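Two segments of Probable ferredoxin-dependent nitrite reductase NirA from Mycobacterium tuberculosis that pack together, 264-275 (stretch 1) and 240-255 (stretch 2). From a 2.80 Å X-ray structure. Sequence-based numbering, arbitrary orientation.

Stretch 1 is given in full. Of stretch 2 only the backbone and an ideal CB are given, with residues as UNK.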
ATOM      1  N   LEU A 264      10.124   8.661  -8.727  1.00 40.85           N
ATOM      2  CA  LEU A 264       9.200   9.618  -8.115  1.00 40.46           C
ATOM      3  C   LEU A 264       8.200  10.190  -9.131  1.00 40.10           C
ATOM      4  O   LEU A 264       8.579  10.680 -10.198  1.00 40.37           O
ATOM      5  CB  LEU A 264       9.971  10.781  -7.471  1.00 40.20           C
ATOM      6  CG  LEU A 264      10.883  10.462  -6.293  1.00 39.98           C
ATOM      7  CD1 LEU A 264      11.669  11.697  -5.900  1.00 39.64           C
ATOM      8  CD2 LEU A 264      10.081   9.915  -5.125  1.00 40.44           C
ATOM      9  N   ALA A 265       6.922  10.151  -8.784  1.00 39.54           N
ATOM     10  CA  ALA A 265       5.910  10.855  -9.558  1.00 39.25           C
ATOM     11  C   ALA A 265       6.199  12.356  -9.524  1.00 38.93           C
ATOM     12  O   ALA A 265       6.759  12.875  -8.560  1.00 38.15           O
ATOM     13  CB  ALA A 265       4.491  10.546  -9.036  1.00 39.12           C
ATOM     14  N   GLN A 266       5.814  13.034 -10.608  1.00 39.20           N
ATOM     15  CA  GLN A 266       6.203  14.426 -10.867  1.00 39.12           C
ATOM     16  C   GLN A 266       4.983  15.312 -11.148  1.00 38.95           C
ATOM     17  O   GLN A 266       4.015  14.875 -11.756  1.00 38.86           O
ATOM     18  CB  GLN A 266       7.142  14.473 -12.065  1.00 39.12           C
ATOM     19  CG  GLN A 266       8.115  13.293 -12.134  1.00 39.32           C
ATOM     20  CD  GLN A 266       8.749  13.175 -13.493  1.00 39.52           C
ATOM     21  OE1 GLN A 266       9.524  14.053 -13.917  1.00 38.43           O
ATOM     22  NE2 GLN A 266       8.401  12.096 -14.210  1.00 38.17           N
ATOM     23  N   ARG A 267       5.067  16.564 -10.711  1.00 38.74           N
ATOM     24  CA  ARG A 267       4.004  17.530 -10.887  1.00 38.76           C
ATOM     25  C   ARG A 267       3.701  17.822 -12.353  1.00 38.56           C
ATOM     26  O   ARG A 267       4.569  18.202 -13.124  1.00 38.62           O
ATOM     27  CB  ARG A 267       4.390  18.848 -10.219  1.00 38.51           C
ATOM     28  CG  ARG A 267       4.610  18.737  -8.732  1.00 39.25           C
ATOM     29  CD  ARG A 267       4.394  20.047  -8.011  1.00 40.03           C
ATOM     30  NE  ARG A 267       3.147  20.698  -8.437  1.00 41.73           N
ATOM     31  CZ  ARG A 267       3.070  21.841  -9.124  1.00 41.44           C
ATOM     32  NH1 ARG A 267       4.160  22.488  -9.506  1.00 41.49           N
ATOM     33  NH2 ARG A 267       1.886  22.337  -9.453  1.00 41.86           N
ATOM     34  N   VAL A 268       2.437  17.698 -12.716  1.00 38.64           N
ATOM     35  CA  VAL A 268       1.981  18.098 -14.033  1.00 38.54           C
ATOM     36  C   VAL A 268       1.981  19.634 -14.156  1.00 38.62           C
ATOM     37  O   VAL A 268       1.988  20.172 -15.266  1.00 38.73           O
ATOM     38  CB  VAL A 268       0.583  17.519 -14.301  1.00 38.46           C
ATOM     39  CG1 VAL A 268       0.048  17.993 -15.652  1.00 38.73           C
ATOM     40  CG2 VAL A 268       0.625  15.972 -14.217  1.00 37.91           C
ATOM     41  N   GLY A 269       1.983  20.317 -13.006  1.00 38.60           N
ATOM     42  CA  GLY A 269       1.960  21.782 -12.938  1.00 38.09           C
ATOM     43  C   GLY A 269       0.553  22.359 -12.913  1.00 37.96           C
ATOM     44  O   GLY A 269       0.373  23.561 -13.159  1.00 38.09           O
ATOM     45  N   ALA A 270      -0.424  21.515 -12.558  1.00 37.33           N
ATOM     46  CA  ALA A 270      -1.842  21.811 -12.735  1.00 36.82           C
ATOM     47  C   ALA A 270      -2.581  21.898 -11.408  1.00 36.55           C
ATOM     48  O   ALA A 270      -2.255  21.175 -10.454  1.00 36.60           O
ATOM     49  CB  ALA A 270      -2.495  20.742 -13.613  1.00 36.72           C
ATOM     50  N   TRP A 271      -3.589  22.777 -11.377  1.00 36.04           N
ATOM     51  CA  TRP A 271      -4.558  22.893 -10.269  1.00 35.71           C
ATOM     52  C   TRP A 271      -5.923  22.434 -10.785  1.00 35.05           C
ATOM     53  O   TRP A 271      -6.346  22.826 -11.861  1.00 35.29           O
ATOM     54  CB  TRP A 271      -4.627  24.346  -9.761  1.00 35.64           C
ATOM     55  CG  TRP A 271      -5.555  24.610  -8.572  1.00 35.86           C
ATOM     56  CD1 TRP A 271      -5.242  24.488  -7.232  1.00 35.83           C
ATOM     57  CD2 TRP A 271      -6.920  25.070  -8.620  1.00 35.46           C
ATOM     58  NE1 TRP A 271      -6.331  24.836  -6.456  1.00 35.75           N
ATOM     59  CE2 TRP A 271      -7.369  25.200  -7.275  1.00 35.50           C
ATOM     60  CE3 TRP A 271      -7.806  25.384  -9.665  1.00 35.22           C
ATOM     61  CZ2 TRP A 271      -8.669  25.630  -6.949  1.00 34.88           C
ATOM     62  CZ3 TRP A 271      -9.103  25.821  -9.338  1.00 35.36           C
ATOM     63  CH2 TRP A 271      -9.519  25.929  -7.991  1.00 35.29           C
ATOM     64  N   VAL A 272      -6.599  21.603 -10.011  1.00 34.65           N
ATOM     65  CA  VAL A 272      -7.869  21.011 -10.408  1.00 34.67           C
ATOM     66  C   VAL A 272      -8.915  21.204  -9.300  1.00 34.69           C
ATOM     67  O   VAL A 272      -8.743  20.701  -8.183  1.00 35.03           O
ATOM     68  CB  VAL A 272      -7.689  19.505 -10.655  1.00 34.70           C
ATOM     69  CG1 VAL A 272      -8.997  18.863 -11.118  1.00 35.05           C
ATOM     70  CG2 VAL A 272      -6.565  19.259 -11.674  1.00 34.31           C
ATOM     71  N   PRO A 273     -10.021  21.906  -9.599  1.00 34.60           N
ATOM     72  CA  PRO A 273     -11.006  22.124  -8.524  1.00 34.29           C
ATOM     73  C   PRO A 273     -11.689  20.793  -8.184  1.00 34.15           C
ATOM     74  O   PRO A 273     -11.765  19.888  -9.030  1.00 34.78           O
ATOM     75  CB  PRO A 273     -11.985  23.123  -9.149  1.00 34.29           C
ATOM     76  CG  PRO A 273     -11.905  22.832 -10.646  1.00 34.51           C
ATOM     77  CD  PRO A 273     -10.473  22.450 -10.898  1.00 34.70           C
ATOM     78  N   LEU A 274     -12.169  20.647  -6.962  1.00 33.72           N
ATOM     79  CA  LEU A 274     -12.689  19.343  -6.531  1.00 33.71           C
ATOM     80  C   LEU A 274     -13.712  18.700  -7.503  1.00 33.41           C
ATOM     81  O   LEU A 274     -13.702  17.479  -7.699  1.00 33.50           O
ATOM     82  CB  LEU A 274     -13.267  19.453  -5.111  1.00 33.24           C
ATOM     83  CG  LEU A 274     -13.732  18.141  -4.479  1.00 33.62           C
ATOM     84  CD1 LEU A 274     -12.634  17.065  -4.462  1.00 33.11           C
ATOM     85  CD2 LEU A 274     -14.226  18.411  -3.068  1.00 34.23           C
ATOM     86  N   GLY A 275     -14.586  19.519  -8.095  1.00 33.21           N
ATOM     87  CA  GLY A 275     -15.607  19.034  -9.029  1.00 33.30           C
ATOM     88  C   GLY A 275     -15.088  18.350 -10.294  1.00 33.17           C
ATOM     89  O   GLY A 275     -15.735  17.472 -10.838  1.00 32.91           O
ATOM     90  N   UNK A 240      -4.066  18.228  -2.081  1.00 34.11           N
ATOM     91  CA  UNK A 240      -4.598  19.568  -1.780  1.00 34.64           C
ATOM     92  C   UNK A 240      -3.622  20.733  -1.852  1.00 35.06           C
ATOM     93  O   UNK A 240      -2.457  20.590  -1.483  1.00 34.82           O
ATOM     94  CB  UNK A 240      -5.199  19.549  -0.373  1.00 34.64           C
ATOM     95  N   UNK A 241      -4.107  21.878  -2.346  1.00 35.87           N
ATOM     96  CA  UNK A 241      -3.381  23.160  -2.269  1.00 36.65           C
ATOM     97  C   UNK A 241      -4.275  24.367  -2.533  1.00 37.25           C
ATOM     98  O   UNK A 241      -5.219  24.300  -3.330  1.00 37.17           O
ATOM     99  CB  UNK A 241      -2.224  23.164  -3.270  1.00 36.65           C
ATOM    100  N   UNK A 242      -3.939  25.478  -1.888  1.00 38.07           N
ATOM    101  CA  UNK A 242      -4.623  26.747  -2.116  1.00 38.98           C
ATOM    102  C   UNK A 242      -4.068  27.480  -3.319  1.00 39.40           C
ATOM    103  O   UNK A 242      -2.940  27.976  -3.269  1.00 39.45           O
ATOM    104  CB  UNK A 242      -4.518  27.637  -0.876  1.00 38.98           C
ATOM    105  N   UNK A 243      -4.835  27.532  -4.409  1.00 40.04           N
ATOM    106  CA  UNK A 243      -4.438  28.362  -5.541  1.00 40.58           C
ATOM    107  C   UNK A 243      -4.684  29.795  -5.061  1.00 41.17           C
ATOM    108  O   UNK A 243      -5.748  30.066  -4.497  1.00 40.99           O
ATOM    109  CB  UNK A 243      -5.211  28.027  -6.818  1.00 40.58           C
ATOM    110  N   UNK A 244      -3.690  30.703  -5.245  1.00 41.71           N
ATOM    111  CA  UNK A 244      -3.847  32.065  -4.729  1.00 41.89           C
ATOM    112  C   UNK A 244      -5.034  32.785  -5.324  1.00 42.35           C
ATOM    113  O   UNK A 244      -5.655  33.592  -4.640  1.00 42.62           O
ATOM    114  CB  UNK A 244      -2.579  32.878  -4.996  1.00 41.89           C
ATOM    115  N   UNK A 245      -5.338  32.506  -6.588  1.00 42.79           N
ATOM    116  CA  UNK A 245      -6.531  33.065  -7.214  1.00 43.09           C
ATOM    117  C   UNK A 245      -7.788  32.231  -6.985  1.00 42.86           C
ATOM    118  O   UNK A 245      -8.838  32.783  -6.664  1.00 42.56           O
ATOM    119  CB  UNK A 245      -6.294  33.219  -8.718  1.00 43.09           C
ATOM    120  N   UNK A 246      -7.680  30.911  -7.139  1.00 42.80           N
ATOM    121  CA  UNK A 246      -8.858  30.061  -7.282  1.00 42.63           C
ATOM    122  C   UNK A 246      -9.233  29.329  -5.995  1.00 42.22           C
ATOM    123  O   UNK A 246     -10.251  28.665  -5.950  1.00 42.79           O
ATOM    124  CB  UNK A 246      -8.621  29.040  -8.397  1.00 42.63           C
ATOM    125  N   UNK A 247      -8.426  29.443  -4.950  1.00 41.72           N
ATOM    126  CA  UNK A 247      -8.770  28.840  -3.661  1.00 41.42           C
ATOM    127  C   UNK A 247      -8.434  27.351  -3.559  1.00 41.47           C
ATOM    128  O   UNK A 247      -7.603  26.840  -4.335  1.00 41.81           O
ATOM    129  CB  UNK A 247     -10.264  29.034  -3.394  1.00 41.42           C
ATOM    130  N   UNK A 248      -9.082  26.631  -2.606  1.00 40.71           N
ATOM    131  CA  UNK A 248      -8.664  25.255  -2.345  1.00 40.11           C
ATOM    132  C   UNK A 248      -8.959  24.314  -3.499  1.00 39.59           C
ATOM    133  O   UNK A 248     -10.012  24.395  -4.108  1.00 39.86           O
ATOM    134  CB  UNK A 248      -9.350  24.735  -1.080  1.00 40.11           C
ATOM    135  N   UNK A 249      -8.017  23.436  -3.805  1.00 39.10           N
ATOM    136  CA  UNK A 249      -8.182  22.478  -4.897  1.00 38.59           C
ATOM    137  C   UNK A 249      -7.051  21.472  -4.877  1.00 37.94           C
ATOM    138  O   UNK A 249      -6.342  21.361  -3.870  1.00 37.56           O
ATOM    139  CB  UNK A 249      -8.236  23.192  -6.249  1.00 38.59           C
ATOM    140  N   UNK A 250      -6.853  20.759  -5.979  1.00 37.13           N
ATOM    141  CA  UNK A 250      -5.926  19.640  -5.962  1.00 37.29           C
ATOM    142  C   UNK A 250      -4.827  19.753  -7.008  1.00 37.10           C
ATOM    143  O   UNK A 250      -5.104  19.918  -8.193  1.00 37.38           O
ATOM    144  CB  UNK A 250      -6.695  18.333  -6.170  1.00 37.29           C
ATOM    145  N   UNK A 251      -3.580  19.669  -6.553  1.00 36.82           N
ATOM    146  CA  UNK A 251      -2.428  19.654  -7.447  1.00 36.89           C
ATOM    147  C   UNK A 251      -2.233  18.228  -8.006  1.00 36.80           C
ATOM    148  O   UNK A 251      -2.364  17.242  -7.282  1.00 36.70           O
ATOM    149  CB  UNK A 251      -1.172  20.131  -6.715  1.00 36.89           C
ATOM    150  N   UNK A 252      -1.946  18.126  -9.300  1.00 36.76           N
ATOM    151  CA  UNK A 252      -1.922  16.835  -9.982  1.00 36.74           C
ATOM    152  C   UNK A 252      -0.504  16.329 -10.112  1.00 36.94           C
ATOM    153  O   UNK A 252       0.369  17.044 -10.603  1.00 37.40           O
ATOM    154  CB  UNK A 252      -2.574  16.937 -11.363  1.00 36.74           C
ATOM    155  N   UNK A 253      -0.288  15.099  -9.645  1.00 37.00           N
ATOM    156  CA  UNK A 253       0.971  14.391  -9.775  1.00 36.84           C
ATOM    157  C   UNK A 253       0.733  13.125 -10.599  1.00 37.31           C
ATOM    158  O   UNK A 253      -0.350  12.518 -10.536  1.00 37.10           O
ATOM    159  CB  UNK A 253       1.559  14.057  -8.403  1.00 36.84           C
ATOM    160  N   UNK A 254       1.763  12.715 -11.342  1.00 37.86           N
ATOM    161  CA  UNK A 254       1.695  11.557 -12.211  1.00 38.43           C
ATOM    162  C   UNK A 254       3.077  10.885 -12.299  1.00 39.19           C
ATOM    163  O   UNK A 254       4.116  11.564 -12.166  1.00 39.16           O
ATOM    164  CB  UNK A 254       1.196  11.961 -13.600  1.00 38.43           C
ATOM    165  N   UNK A 255       3.084   9.559 -12.505  1.00 39.89           N
ATOM    166  CA  UNK A 255       4.298   8.815 -12.936  1.00 40.36           C
ATOM    167  C   UNK A 255       5.103   8.043 -11.892  1.00 40.99           C
ATOM    168  O   UNK A 255       6.302   7.835 -12.071  1.00 40.80           O
ATOM    169  CB  UNK A 255       5.258   9.812 -13.588  1.00 40.36           C
TER

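Two antiparallel strands, 266-272 and 249-254, set most of the rules here; the Trp271 ring and the backbone angles account for much of the remainder.

At position 240 the ideal CB points away and meets nothing of stretch 1, so this contact leaves the choice open; it is Gly240. At 241 the CB looks sideways, 5.2 Å from Trp271 CD1, which suits a modest apolar group. Val241 fits, its CG1 3.8 Å from Trp271 CD1, while its backbone O accepts a weak hydrogen bond from Trp271 NE1 at 3.4 Å. Position 242 points away, and stretch 1 makes no demand on it; it is Asn242.

Position 243 points toward stretch 1, its ideal CB 3.4 Å from Trp271 NE1. Any residue but glycine would lay its CB on the indole, and an aromatic could add more. His243 does both: its CB sits 3.5 Å from the centroid of the Trp271 five-membered ring, over the face, and its ring turns an edge to that same indole. Positions 244 and 245 are out of reach and unconstrained by stretch 1; they are Pro244 and Glu245.

At 246 the ideal CB is tight, 3.3 Å from Trp271 CH2, so a CB packs directly on the indole, and several side chains that can continue beyond it would serve, flat ones among them. His246 puts its CB over the same indole face as His243, 3.6 Å from the six-membered centroid, with its own ring oblique. Position 247 has phi/psi of 82/-160, where a CB would jam against the preceding carbonyl O; this calls for glycine, and it is Gly247. Position 248, pointing away where the chain turns a corner, is loosely specified by stretch 1; it is Pro248.

Position 249 is the strictest. An ideal CB would lie 2.4 Å from Trp271 CE2, a clash, so only glycine fits, and Gly249 lets the indole pass.

Position 250 pairs with Val272, with backbone hydrogen bonds in both directions, and a branched apolar chain could reach Leu274. Leu250 does so, CD1 to Leu274 CD1 at 4.0 Å.

At 251 the ideal CB lies 4.7 Å from Arg267 NH2, inviting an acid, or perhaps an amide. Asp251 forms the salt bridge, OD2 to Arg267 NE at 2.7 Å, and OD1 accepts from Arg267 NH2 at 3.1 Å.

Between Arg267 and Trp271 the register shifts by two, a beta bulge, and position 252 points toward it, near Val268, Ala270 and Val272. Aliphatics suit it. Leu252 places CG 3.7 Å from Val268 CG2, and its backbone O accepts from Val268 N at 3.0 Å.

Position 253 shares a sheet face with Arg267, whose aliphatic stem offers a platform for a long or flat side chain. Trp253 takes it: Arg267 CG lies over its six-membered ring, 3.8 Å from the centroid, and its NE1 donates to Asp251 OD2 at 3.0 Å.

At 254 the ideal CB is 4.1 Å from Val268 CG2, so a small or branched aliphatic suits; Val254 supplies one. Finally, 255, at phi/psi 100/28, would jam a CB against the preceding carbonyl O, and Gly255 answers that.

Stretch 2, residues 240-255: GVNHPEHGPGLDLWVG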
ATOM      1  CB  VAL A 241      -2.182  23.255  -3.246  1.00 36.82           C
ATOM      2  CG1 VAL A 241      -2.652  23.414  -4.706  1.00 37.17           C
ATOM      3  CG2 VAL A 241      -1.246  24.410  -2.822  1.00 36.23           C
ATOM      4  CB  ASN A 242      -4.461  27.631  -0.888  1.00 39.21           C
ATOM      5  CG  ASN A 242      -4.765  26.891   0.375  1.00 41.00           C
ATOM      6  OD1 ASN A 242      -5.911  26.491   0.598  1.00 42.76           O
ATOM      7  ND2 ASN A 242      -3.733  26.653   1.198  1.00 42.90           N
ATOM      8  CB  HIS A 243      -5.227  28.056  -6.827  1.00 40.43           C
ATOM      9  CG  HIS A 243      -4.660  28.727  -8.042  1.00 40.37           C
ATOM     10  ND1 HIS A 243      -3.704  28.136  -8.841  1.00 41.14           N
ATOM     11  CD2 HIS A 243      -4.868  29.956  -8.564  1.00 39.70           C
ATOM     12  CE1 HIS A 243      -3.367  28.962  -9.811  1.00 39.21           C
ATOM     13  NE2 HIS A 243      -4.055  30.076  -9.661  1.00 39.59           N
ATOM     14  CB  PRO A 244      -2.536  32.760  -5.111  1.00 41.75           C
ATOM     15  CG  PRO A 244      -1.969  31.949  -6.197  1.00 41.93           C
ATOM     16  CD  PRO A 244      -2.394  30.533  -5.928  1.00 41.79           C
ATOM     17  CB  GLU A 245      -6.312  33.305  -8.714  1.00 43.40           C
ATOM     18  CG  GLU A 245      -7.017  34.576  -9.188  1.00 44.49           C
ATOM     19  CD  GLU A 245      -7.418  34.529 -10.643  1.00 45.44           C
ATOM     20  OE1 GLU A 245      -6.548  34.205 -11.490  1.00 48.70           O
ATOM     21  OE2 GLU A 245      -8.612  34.820 -10.932  1.00 48.46           O
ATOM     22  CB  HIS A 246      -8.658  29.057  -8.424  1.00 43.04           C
ATOM     23  CG  HIS A 246      -8.492  29.689  -9.776  1.00 44.01           C
ATOM     24  ND1 HIS A 246      -9.296  30.718 -10.225  1.00 44.24           N
ATOM     25  CD2 HIS A 246      -7.639  29.406 -10.793  1.00 45.51           C
ATOM     26  CE1 HIS A 246      -8.936  31.050 -11.454  1.00 45.10           C
ATOM     27  NE2 HIS A 246      -7.935  30.268 -11.823  1.00 45.51           N
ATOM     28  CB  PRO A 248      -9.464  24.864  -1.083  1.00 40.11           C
ATOM     29  CG  PRO A 248      -9.982  26.164  -0.516  1.00 40.17           C
ATOM     30  CD  PRO A 248     -10.197  27.026  -1.723  1.00 40.70           C
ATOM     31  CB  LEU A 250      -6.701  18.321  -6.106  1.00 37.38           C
ATOM     32  CG  LEU A 250      -7.575  18.051  -4.865  1.00 37.23           C
ATOM     33  CD1 LEU A 250      -8.977  18.680  -4.968  1.00 36.48           C
ATOM     34  CD2 LEU A 250      -7.688  16.574  -4.612  1.00 37.16           C
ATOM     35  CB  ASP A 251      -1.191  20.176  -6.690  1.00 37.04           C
ATOM     36  CG  ASP A 251       0.094  20.001  -7.459  1.00 37.57           C
ATOM     37  OD1 ASP A 251       0.040  19.950  -8.710  1.00 41.25           O
ATOM     38  OD2 ASP A 251       1.168  19.907  -6.811  1.00 38.76           O
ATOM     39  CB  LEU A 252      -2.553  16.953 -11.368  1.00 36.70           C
ATOM     40  CG  LEU A 252      -2.543  15.724 -12.285  1.00 36.92           C
ATOM     41  CD1 LEU A 252      -3.074  14.492 -11.589  1.00 37.52           C
ATOM     42  CD2 LEU A 252      -3.341  15.975 -13.566  1.00 36.81           C
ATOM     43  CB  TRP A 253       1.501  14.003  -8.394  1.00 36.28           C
ATOM     44  CG  TRP A 253       1.993  15.143  -7.559  1.00 35.40           C
ATOM     45  CD1 TRP A 253       1.291  16.217  -7.177  1.00 35.00           C
ATOM     46  CD2 TRP A 253       3.304  15.294  -6.996  1.00 35.00           C
ATOM     47  NE1 TRP A 253       2.075  17.056  -6.416  1.00 34.96           N
ATOM     48  CE2 TRP A 253       3.312  16.505  -6.279  1.00 33.60           C
ATOM     49  CE3 TRP A 253       4.478  14.530  -7.047  1.00 35.42           C
ATOM     50  CZ2 TRP A 253       4.435  16.982  -5.603  1.00 34.71           C
ATOM     51  CZ3 TRP A 253       5.604  15.000  -6.363  1.00 35.50           C
ATOM     52  CH2 TRP A 253       5.568  16.222  -5.649  1.00 35.08           C
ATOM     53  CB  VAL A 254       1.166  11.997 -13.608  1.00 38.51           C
ATOM     54  CG1 VAL A 254       1.854  11.256 -14.752  1.00 38.79           C
ATOM     55  CG2 VAL A 254      -0.358  11.818 -13.689  1.00 38.56           C
TER
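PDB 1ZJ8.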